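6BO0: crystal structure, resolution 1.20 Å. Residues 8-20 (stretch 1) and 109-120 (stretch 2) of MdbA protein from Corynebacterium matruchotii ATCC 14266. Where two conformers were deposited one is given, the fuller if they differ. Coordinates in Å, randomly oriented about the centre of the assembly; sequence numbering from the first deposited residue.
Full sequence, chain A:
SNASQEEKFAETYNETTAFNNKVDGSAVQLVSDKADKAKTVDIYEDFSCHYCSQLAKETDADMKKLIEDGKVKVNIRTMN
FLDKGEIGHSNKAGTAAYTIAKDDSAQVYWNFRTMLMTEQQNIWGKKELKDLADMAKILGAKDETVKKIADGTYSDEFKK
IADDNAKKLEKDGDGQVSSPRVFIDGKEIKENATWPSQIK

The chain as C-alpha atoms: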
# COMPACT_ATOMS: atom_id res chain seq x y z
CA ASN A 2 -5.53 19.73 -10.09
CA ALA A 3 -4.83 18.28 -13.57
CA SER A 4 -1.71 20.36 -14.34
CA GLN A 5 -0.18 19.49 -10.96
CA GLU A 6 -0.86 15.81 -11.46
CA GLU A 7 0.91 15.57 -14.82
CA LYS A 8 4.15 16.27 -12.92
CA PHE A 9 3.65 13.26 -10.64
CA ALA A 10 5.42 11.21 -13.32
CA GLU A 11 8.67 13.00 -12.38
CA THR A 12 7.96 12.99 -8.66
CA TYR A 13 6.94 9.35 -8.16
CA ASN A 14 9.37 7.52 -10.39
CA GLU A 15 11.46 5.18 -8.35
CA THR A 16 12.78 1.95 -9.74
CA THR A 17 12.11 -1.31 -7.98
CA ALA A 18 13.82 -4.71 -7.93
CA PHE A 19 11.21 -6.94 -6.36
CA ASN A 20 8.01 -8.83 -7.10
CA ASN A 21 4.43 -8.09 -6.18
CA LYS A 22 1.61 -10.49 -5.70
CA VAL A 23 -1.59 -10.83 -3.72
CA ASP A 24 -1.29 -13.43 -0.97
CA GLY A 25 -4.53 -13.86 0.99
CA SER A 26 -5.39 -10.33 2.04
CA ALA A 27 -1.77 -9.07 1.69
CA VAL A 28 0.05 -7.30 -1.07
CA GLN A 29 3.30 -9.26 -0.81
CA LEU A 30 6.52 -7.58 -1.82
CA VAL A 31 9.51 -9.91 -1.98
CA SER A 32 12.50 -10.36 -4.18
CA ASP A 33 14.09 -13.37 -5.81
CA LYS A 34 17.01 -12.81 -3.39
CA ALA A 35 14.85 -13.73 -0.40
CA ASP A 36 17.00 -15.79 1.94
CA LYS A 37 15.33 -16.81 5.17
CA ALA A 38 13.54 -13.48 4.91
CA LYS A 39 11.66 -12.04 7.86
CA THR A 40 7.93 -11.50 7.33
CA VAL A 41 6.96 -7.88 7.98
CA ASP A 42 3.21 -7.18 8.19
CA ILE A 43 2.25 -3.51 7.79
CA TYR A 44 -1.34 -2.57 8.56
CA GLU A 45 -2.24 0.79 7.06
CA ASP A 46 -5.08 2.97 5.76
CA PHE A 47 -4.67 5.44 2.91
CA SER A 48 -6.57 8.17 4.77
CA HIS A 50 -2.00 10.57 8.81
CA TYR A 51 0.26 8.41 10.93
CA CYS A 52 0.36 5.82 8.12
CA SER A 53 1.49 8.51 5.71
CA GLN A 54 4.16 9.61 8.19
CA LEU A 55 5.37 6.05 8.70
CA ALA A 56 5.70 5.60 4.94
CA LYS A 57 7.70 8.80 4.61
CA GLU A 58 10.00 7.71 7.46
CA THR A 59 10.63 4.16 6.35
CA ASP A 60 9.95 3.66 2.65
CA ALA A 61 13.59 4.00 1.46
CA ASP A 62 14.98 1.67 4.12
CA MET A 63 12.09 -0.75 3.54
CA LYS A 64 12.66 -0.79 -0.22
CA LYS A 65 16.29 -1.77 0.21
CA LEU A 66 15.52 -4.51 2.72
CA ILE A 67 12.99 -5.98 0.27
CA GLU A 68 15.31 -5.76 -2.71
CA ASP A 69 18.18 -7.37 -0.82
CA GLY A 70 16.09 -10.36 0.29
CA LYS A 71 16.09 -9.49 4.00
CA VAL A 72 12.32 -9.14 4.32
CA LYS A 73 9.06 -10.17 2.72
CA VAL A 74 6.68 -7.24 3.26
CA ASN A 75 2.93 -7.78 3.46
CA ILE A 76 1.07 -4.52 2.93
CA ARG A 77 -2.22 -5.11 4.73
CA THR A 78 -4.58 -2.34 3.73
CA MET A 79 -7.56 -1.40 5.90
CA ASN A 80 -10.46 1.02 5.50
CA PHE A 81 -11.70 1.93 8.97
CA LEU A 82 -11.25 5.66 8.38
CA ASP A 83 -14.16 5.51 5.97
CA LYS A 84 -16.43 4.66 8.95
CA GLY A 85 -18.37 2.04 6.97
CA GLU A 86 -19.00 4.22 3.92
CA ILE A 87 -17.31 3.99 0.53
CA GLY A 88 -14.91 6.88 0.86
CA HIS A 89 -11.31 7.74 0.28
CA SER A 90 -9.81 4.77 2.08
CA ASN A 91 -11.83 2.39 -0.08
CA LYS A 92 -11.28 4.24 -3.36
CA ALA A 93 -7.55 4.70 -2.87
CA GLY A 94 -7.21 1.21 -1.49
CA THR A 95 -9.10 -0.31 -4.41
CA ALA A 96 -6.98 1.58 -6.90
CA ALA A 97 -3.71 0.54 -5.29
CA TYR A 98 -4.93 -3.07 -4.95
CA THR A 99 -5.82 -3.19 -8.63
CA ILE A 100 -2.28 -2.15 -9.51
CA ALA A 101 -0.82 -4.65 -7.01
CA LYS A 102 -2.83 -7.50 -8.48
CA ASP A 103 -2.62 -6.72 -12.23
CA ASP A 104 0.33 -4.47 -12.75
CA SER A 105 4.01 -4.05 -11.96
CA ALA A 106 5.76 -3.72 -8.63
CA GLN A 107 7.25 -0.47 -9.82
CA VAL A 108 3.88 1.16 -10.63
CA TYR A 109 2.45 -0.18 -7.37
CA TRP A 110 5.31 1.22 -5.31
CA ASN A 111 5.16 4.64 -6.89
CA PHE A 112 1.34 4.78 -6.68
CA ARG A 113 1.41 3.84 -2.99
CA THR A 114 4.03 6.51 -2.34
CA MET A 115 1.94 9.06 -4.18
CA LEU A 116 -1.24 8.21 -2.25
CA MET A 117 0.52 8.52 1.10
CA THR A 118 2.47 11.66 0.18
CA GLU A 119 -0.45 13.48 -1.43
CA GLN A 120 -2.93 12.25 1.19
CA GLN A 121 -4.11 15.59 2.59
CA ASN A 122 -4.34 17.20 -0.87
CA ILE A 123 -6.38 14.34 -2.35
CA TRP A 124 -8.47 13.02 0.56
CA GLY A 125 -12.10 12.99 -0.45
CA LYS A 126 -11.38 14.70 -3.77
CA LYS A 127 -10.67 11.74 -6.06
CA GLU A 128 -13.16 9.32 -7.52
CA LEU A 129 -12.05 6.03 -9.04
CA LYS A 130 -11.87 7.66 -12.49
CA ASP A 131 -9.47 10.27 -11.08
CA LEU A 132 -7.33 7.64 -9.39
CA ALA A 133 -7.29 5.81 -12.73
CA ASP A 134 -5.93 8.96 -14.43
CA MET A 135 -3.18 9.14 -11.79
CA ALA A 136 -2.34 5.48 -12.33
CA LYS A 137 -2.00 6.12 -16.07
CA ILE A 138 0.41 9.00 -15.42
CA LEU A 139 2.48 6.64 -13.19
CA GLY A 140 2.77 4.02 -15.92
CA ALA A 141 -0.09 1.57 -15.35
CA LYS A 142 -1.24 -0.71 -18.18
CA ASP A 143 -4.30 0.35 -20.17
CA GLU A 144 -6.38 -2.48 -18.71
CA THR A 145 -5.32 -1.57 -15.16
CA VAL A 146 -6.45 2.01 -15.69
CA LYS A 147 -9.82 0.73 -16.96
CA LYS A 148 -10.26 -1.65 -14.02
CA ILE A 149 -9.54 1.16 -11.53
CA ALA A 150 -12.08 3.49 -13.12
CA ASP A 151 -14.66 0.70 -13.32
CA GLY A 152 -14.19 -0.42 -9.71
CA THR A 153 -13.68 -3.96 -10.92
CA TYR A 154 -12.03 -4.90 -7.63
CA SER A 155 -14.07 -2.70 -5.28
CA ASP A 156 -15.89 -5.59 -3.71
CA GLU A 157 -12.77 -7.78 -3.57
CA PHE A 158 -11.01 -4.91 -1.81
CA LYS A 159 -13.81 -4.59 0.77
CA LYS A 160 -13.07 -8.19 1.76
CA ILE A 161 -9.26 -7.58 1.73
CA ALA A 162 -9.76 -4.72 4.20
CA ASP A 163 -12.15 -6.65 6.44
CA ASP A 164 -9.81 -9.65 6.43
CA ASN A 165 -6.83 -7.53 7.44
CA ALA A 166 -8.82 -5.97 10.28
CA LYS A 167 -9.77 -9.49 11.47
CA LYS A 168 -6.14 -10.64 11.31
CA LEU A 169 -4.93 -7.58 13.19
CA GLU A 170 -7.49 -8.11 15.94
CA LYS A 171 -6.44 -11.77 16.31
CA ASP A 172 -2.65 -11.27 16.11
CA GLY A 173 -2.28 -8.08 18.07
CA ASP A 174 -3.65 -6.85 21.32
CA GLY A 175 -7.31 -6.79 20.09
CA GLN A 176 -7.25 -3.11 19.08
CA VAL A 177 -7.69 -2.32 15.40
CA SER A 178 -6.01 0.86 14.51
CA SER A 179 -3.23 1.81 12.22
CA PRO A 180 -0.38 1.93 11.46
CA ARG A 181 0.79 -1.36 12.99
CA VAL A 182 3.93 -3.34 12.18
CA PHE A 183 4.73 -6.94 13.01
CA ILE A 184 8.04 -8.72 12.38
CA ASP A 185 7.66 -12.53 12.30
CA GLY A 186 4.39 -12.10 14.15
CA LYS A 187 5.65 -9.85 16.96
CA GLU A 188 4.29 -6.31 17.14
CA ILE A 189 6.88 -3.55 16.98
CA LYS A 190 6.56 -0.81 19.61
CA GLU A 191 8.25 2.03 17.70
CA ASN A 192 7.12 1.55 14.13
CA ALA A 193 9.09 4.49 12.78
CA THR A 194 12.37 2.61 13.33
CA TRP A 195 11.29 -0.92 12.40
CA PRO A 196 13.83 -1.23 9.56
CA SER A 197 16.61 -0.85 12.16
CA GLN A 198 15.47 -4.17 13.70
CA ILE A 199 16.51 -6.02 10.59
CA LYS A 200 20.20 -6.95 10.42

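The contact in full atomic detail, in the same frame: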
# COMPACT_ATOMS: atom_id res chain seq x y z
N LYS A 8 2.77 16.30 -13.43
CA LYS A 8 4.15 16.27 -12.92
C LYS A 8 4.49 15.14 -11.94
O LYS A 8 5.70 14.95 -11.61
CB LYS A 8 4.54 17.63 -12.31
CG LYS A 8 5.13 18.62 -13.31
CD LYS A 8 4.18 18.98 -14.45
CE LYS A 8 4.44 18.16 -15.72
NZ LYS A 8 3.66 18.67 -16.88
N PHE A 9 3.48 14.39 -11.50
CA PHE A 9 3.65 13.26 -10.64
C PHE A 9 4.55 12.27 -11.30
O PHE A 9 5.19 11.54 -10.61
CB PHE A 9 2.27 12.60 -10.35
CG PHE A 9 1.42 13.32 -9.31
CD1 PHE A 9 1.83 14.55 -8.78
CD2 PHE A 9 0.24 12.76 -8.88
CE1 PHE A 9 1.05 15.21 -7.84
CE2 PHE A 9 -0.56 13.43 -7.95
CZ PHE A 9 -0.15 14.64 -7.42
N ALA A 10 4.59 12.22 -12.65
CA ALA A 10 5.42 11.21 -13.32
C ALA A 10 6.91 11.41 -13.03
O ALA A 10 7.69 10.47 -13.05
CB ALA A 10 5.16 11.24 -14.83
N GLU A 11 7.29 12.66 -12.77
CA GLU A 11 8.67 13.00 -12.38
C GLU A 11 8.89 12.75 -10.89
O GLU A 11 9.96 12.35 -10.48
CB GLU A 11 8.99 14.48 -12.68
CG GLU A 11 8.86 14.90 -14.14
CD GLU A 11 9.00 16.42 -14.37
OE1 GLU A 11 9.08 17.21 -13.40
OE2 GLU A 11 9.04 16.84 -15.55
N THR A 12 7.86 13.02 -10.10
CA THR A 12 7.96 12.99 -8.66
C THR A 12 7.99 11.56 -8.10
O THR A 12 8.76 11.28 -7.18
CB THR A 12 6.81 13.82 -8.04
OG1 THR A 12 6.85 15.14 -8.60
CG2 THR A 12 6.94 13.95 -6.55
N TYR A 13 7.14 10.70 -8.65
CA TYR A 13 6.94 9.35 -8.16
C TYR A 13 7.42 8.37 -9.22
O TYR A 13 6.63 7.76 -9.93
CB TYR A 13 5.46 9.16 -7.79
CG TYR A 13 5.01 10.20 -6.78
CD1 TYR A 13 5.47 10.17 -5.47
CD2 TYR A 13 4.14 11.21 -7.14
CE1 TYR A 13 5.09 11.14 -4.56
CE2 TYR A 13 3.74 12.16 -6.23
CZ TYR A 13 4.22 12.12 -4.94
OH TYR A 13 3.83 13.09 -4.03
N ASN A 14 8.74 8.24 -9.30
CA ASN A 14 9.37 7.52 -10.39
C ASN A 14 10.55 6.70 -9.97
O ASN A 14 11.55 6.61 -10.68
CB ASN A 14 9.78 8.50 -11.50
CG ASN A 14 10.05 7.80 -12.80
OD1 ASN A 14 9.31 6.91 -13.23
ND2 ASN A 14 11.13 8.21 -13.45
N GLU A 15 10.43 6.09 -8.81
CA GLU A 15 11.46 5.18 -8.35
C GLU A 15 11.47 3.88 -9.11
O GLU A 15 10.44 3.46 -9.65
CB GLU A 15 11.22 4.85 -6.91
CG GLU A 15 11.42 6.02 -5.99
CD GLU A 15 11.30 5.56 -4.57
OE1 GLU A 15 12.27 4.95 -4.10
OE2 GLU A 15 10.20 5.74 -3.98
N THR A 16 12.65 3.27 -9.19
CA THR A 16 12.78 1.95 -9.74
C THR A 16 12.70 0.95 -8.64
O THR A 16 13.03 1.26 -7.48
CB THR A 16 14.15 1.77 -10.38
OG1 THR A 16 15.15 2.10 -9.40
CG2 THR A 16 14.26 2.66 -11.61
N THR A 17 12.21 -0.24 -8.95
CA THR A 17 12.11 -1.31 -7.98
C THR A 17 12.78 -2.56 -8.52
O THR A 17 12.93 -2.73 -9.74
CB THR A 17 10.64 -1.62 -7.66
OG1 THR A 17 9.93 -1.92 -8.86
CG2 THR A 17 9.94 -0.39 -7.00
N ALA A 18 13.23 -3.40 -7.60
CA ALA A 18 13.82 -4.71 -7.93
C ALA A 18 13.21 -5.73 -6.98
O ALA A 18 13.91 -6.41 -6.23
CB ALA A 18 15.34 -4.72 -7.86
N PHE A 19 11.92 -5.93 -7.11
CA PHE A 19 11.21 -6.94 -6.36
C PHE A 19 9.90 -7.27 -7.04
O PHE A 19 9.53 -6.64 -8.07
CB PHE A 19 11.01 -6.55 -4.89
CG PHE A 19 10.34 -5.21 -4.68
CD1 PHE A 19 8.97 -5.05 -4.81
CD2 PHE A 19 11.10 -4.10 -4.37
CE1 PHE A 19 8.38 -3.81 -4.62
CE2 PHE A 19 10.52 -2.87 -4.16
CZ PHE A 19 9.15 -2.72 -4.30
N ASN A 20 9.26 -8.32 -6.56
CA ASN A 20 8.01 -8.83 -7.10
C ASN A 20 6.84 -8.45 -6.23
O ASN A 20 6.99 -8.18 -5.04
CB ASN A 20 8.10 -10.36 -7.18
CG ASN A 20 9.31 -10.80 -7.93
OD1 ASN A 20 9.56 -10.26 -9.00
ND2 ASN A 20 10.10 -11.68 -7.36
N TYR A 109 3.05 -0.06 -8.69
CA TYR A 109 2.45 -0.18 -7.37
C TYR A 109 3.19 0.67 -6.34
O TYR A 109 2.59 1.43 -5.58
CB TYR A 109 2.40 -1.64 -6.91
CG TYR A 109 1.92 -1.74 -5.49
CD1 TYR A 109 0.59 -1.53 -5.16
CD2 TYR A 109 2.79 -1.96 -4.45
CE1 TYR A 109 0.14 -1.56 -3.85
CE2 TYR A 109 2.37 -1.98 -3.13
CZ TYR A 109 1.05 -1.79 -2.83
OH TYR A 109 0.67 -1.81 -1.52
N TRP A 110 4.51 0.51 -6.29
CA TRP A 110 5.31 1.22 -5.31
C TRP A 110 5.16 2.73 -5.44
O TRP A 110 4.95 3.44 -4.45
CB TRP A 110 6.78 0.81 -5.49
CG TRP A 110 7.69 1.47 -4.54
CD1 TRP A 110 8.39 2.63 -4.73
CD2 TRP A 110 7.96 1.07 -3.20
NE1 TRP A 110 9.10 2.96 -3.60
CE2 TRP A 110 8.86 2.02 -2.65
CE3 TRP A 110 7.56 -0.00 -2.42
CZ2 TRP A 110 9.33 1.91 -1.36
CZ3 TRP A 110 8.04 -0.10 -1.14
CH2 TRP A 110 8.91 0.85 -0.63
N ASN A 111 5.28 3.22 -6.66
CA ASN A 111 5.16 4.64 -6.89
C ASN A 111 3.74 5.18 -6.62
O ASN A 111 3.58 6.27 -6.08
CB ASN A 111 5.63 5.02 -8.30
CG ASN A 111 7.13 4.97 -8.43
OD1 ASN A 111 7.84 5.56 -7.62
ND2 ASN A 111 7.62 4.24 -9.42
N PHE A 112 2.72 4.38 -6.95
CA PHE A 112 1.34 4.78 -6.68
C PHE A 112 1.07 4.83 -5.18
O PHE A 112 0.44 5.77 -4.70
CB PHE A 112 0.39 3.84 -7.40
CG PHE A 112 -1.03 4.33 -7.48
CD1 PHE A 112 -1.41 5.20 -8.48
CD2 PHE A 112 -1.98 3.91 -6.58
CE1 PHE A 112 -2.72 5.64 -8.58
CE2 PHE A 112 -3.31 4.32 -6.70
CZ PHE A 112 -3.65 5.20 -7.70
N ARG A 113 1.57 3.83 -4.45
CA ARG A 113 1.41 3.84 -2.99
C ARG A 113 2.09 5.05 -2.39
O ARG A 113 1.54 5.71 -1.50
CB ARG A 113 1.94 2.54 -2.39
CG ARG A 113 1.97 2.53 -0.88
CD ARG A 113 2.39 1.20 -0.31
NE ARG A 113 2.53 1.28 1.15
CZ ARG A 113 3.62 1.68 1.79
NH1 ARG A 113 4.72 2.00 1.14
NH2 ARG A 113 3.59 1.79 3.11
N THR A 114 3.31 5.33 -2.83
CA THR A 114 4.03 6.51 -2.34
C THR A 114 3.24 7.78 -2.61
O THR A 114 3.10 8.65 -1.74
CB THR A 114 5.43 6.61 -2.94
OG1 THR A 114 6.18 5.45 -2.57
CG2 THR A 114 6.15 7.88 -2.47
N MET A 115 2.73 7.90 -3.82
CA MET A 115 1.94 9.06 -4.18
C MET A 115 0.72 9.20 -3.27
O MET A 115 0.43 10.28 -2.77
CB MET A 115 1.57 8.97 -5.67
CG MET A 115 0.68 10.08 -6.18
SD MET A 115 -1.06 9.94 -5.80
CE MET A 115 -1.51 8.47 -6.73
N LEU A 116 -0.02 8.11 -3.06
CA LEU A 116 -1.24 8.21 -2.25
C LEU A 116 -0.93 8.66 -0.84
O LEU A 116 -1.67 9.45 -0.24
CB LEU A 116 -1.96 6.87 -2.19
CG LEU A 116 -2.67 6.38 -3.46
CD1 LEU A 116 -3.18 4.97 -3.22
CD2 LEU A 116 -3.80 7.29 -3.85
N MET A 117 0.15 8.13 -0.25
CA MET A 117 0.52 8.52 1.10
C MET A 117 1.05 9.94 1.14
O MET A 117 0.73 10.70 2.06
CB MET A 117 1.54 7.53 1.67
CG MET A 117 0.96 6.17 1.97
SD MET A 117 -0.38 6.26 3.20
CE MET A 117 -0.57 4.51 3.61
N THR A 118 1.86 10.33 0.16
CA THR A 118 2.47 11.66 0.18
C THR A 118 1.46 12.76 -0.10
O THR A 118 1.46 13.83 0.53
CB THR A 118 3.64 11.71 -0.81
OG1 THR A 118 4.59 10.69 -0.50
CG2 THR A 118 4.31 13.06 -0.79
N GLU A 119 0.57 12.49 -1.04
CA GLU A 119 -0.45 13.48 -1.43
C GLU A 119 -1.72 13.43 -0.61
O GLU A 119 -2.64 14.19 -0.87
CB GLU A 119 -0.81 13.31 -2.91
CG GLU A 119 0.37 13.43 -3.86
CD GLU A 119 0.93 14.83 -4.00
OE1 GLU A 119 0.22 15.81 -3.70
OE2 GLU A 119 2.09 14.92 -4.41
N GLN A 120 -1.74 12.54 0.40
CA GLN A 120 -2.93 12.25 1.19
C GLN A 120 -3.81 13.47 1.51
O GLN A 120 -5.00 13.46 1.23
CB GLN A 120 -2.50 11.57 2.48
CG GLN A 120 -3.62 11.17 3.41
CD GLN A 120 -3.05 10.56 4.64
OE1 GLN A 120 -2.67 11.26 5.59
NE2 GLN A 120 -2.92 9.26 4.64
O HOH W 1 7.86 6.92 -5.24

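The shortest polar contact between the two stretches joins the tip of an aromatic ring to a carboxylate: the hydroxyl of Tyr 13 donates a hydrogen bond from OH to OE2 of Glu 119, at 2.6 Å. Tyrosine suits this place because it carries a donor at the end of a long, flat side chain. The ring can lie against the helix of stretch 2 while its hydroxyl reaches the carboxylate of Glu 119, and Glu 119 OE2 accordingly sits at the ring edge, near its plane.

Asn 111 ties down the extended backbone that follows Tyr 13, the first residue to leave helical geometry. Its carboxamide offers an acceptor and a donor side by side, and both are spent on Glu 15: the backbone N of Glu 15 donates to OD1 of Asn 111 at 2.9 Å, and ND2 of Asn 111 donates to the backbone O of Glu 15, also at 2.9 Å. A primary amide thus satisfies both the NH and the carbonyl of a single residue, much as a neighbouring strand would, although here the partner of the Glu 15 backbone is a side chain from a helix. Here the stretches come close, with the CA atoms of Tyr 13 and Asn 111 5.2 Å apart.

OE2 of Glu 15 accepts a hydrogen bond from NE1 of Trp 110 at 3.0 Å, lying near the plane of the indole, where the N-H points. A water reinforces the arrangement: the O of water 1 lies 2.9 Å from OE2 of Glu 15 and 2.7 Å from OD1 of Asn 111, and donates to both, so that it bridges the two stretches.

Around these bonds the packing is largely apolar. Met 115 lies over one face of the Tyr 13 ring, its CB 3.8 Å from the ring centroid and close to the ring normal, a CH-pi contact; its CG is 3.7 Å from CE2 of Tyr 13 and 3.8 Å from CD2 of Phe 9. An unbranched, flexible methionine can thus serve two aromatic rings at once. CG2 of Thr 114 touches CD1 of Tyr 13 at 3.8 Å.

Farther along, Phe 19 directs its edge toward the face of Trp 110, the planes inclined at 73° and CZ of Phe 19 3.7 Å from CE3 of Trp 110. CG2 of Thr 17 meets CB of Trp 110 at the same distance. The indole therefore combines polar and apolar contacts. The whole association buries 606 Å², both sides summed, with Tyr 13 and Asn 111, both buried, at its centre.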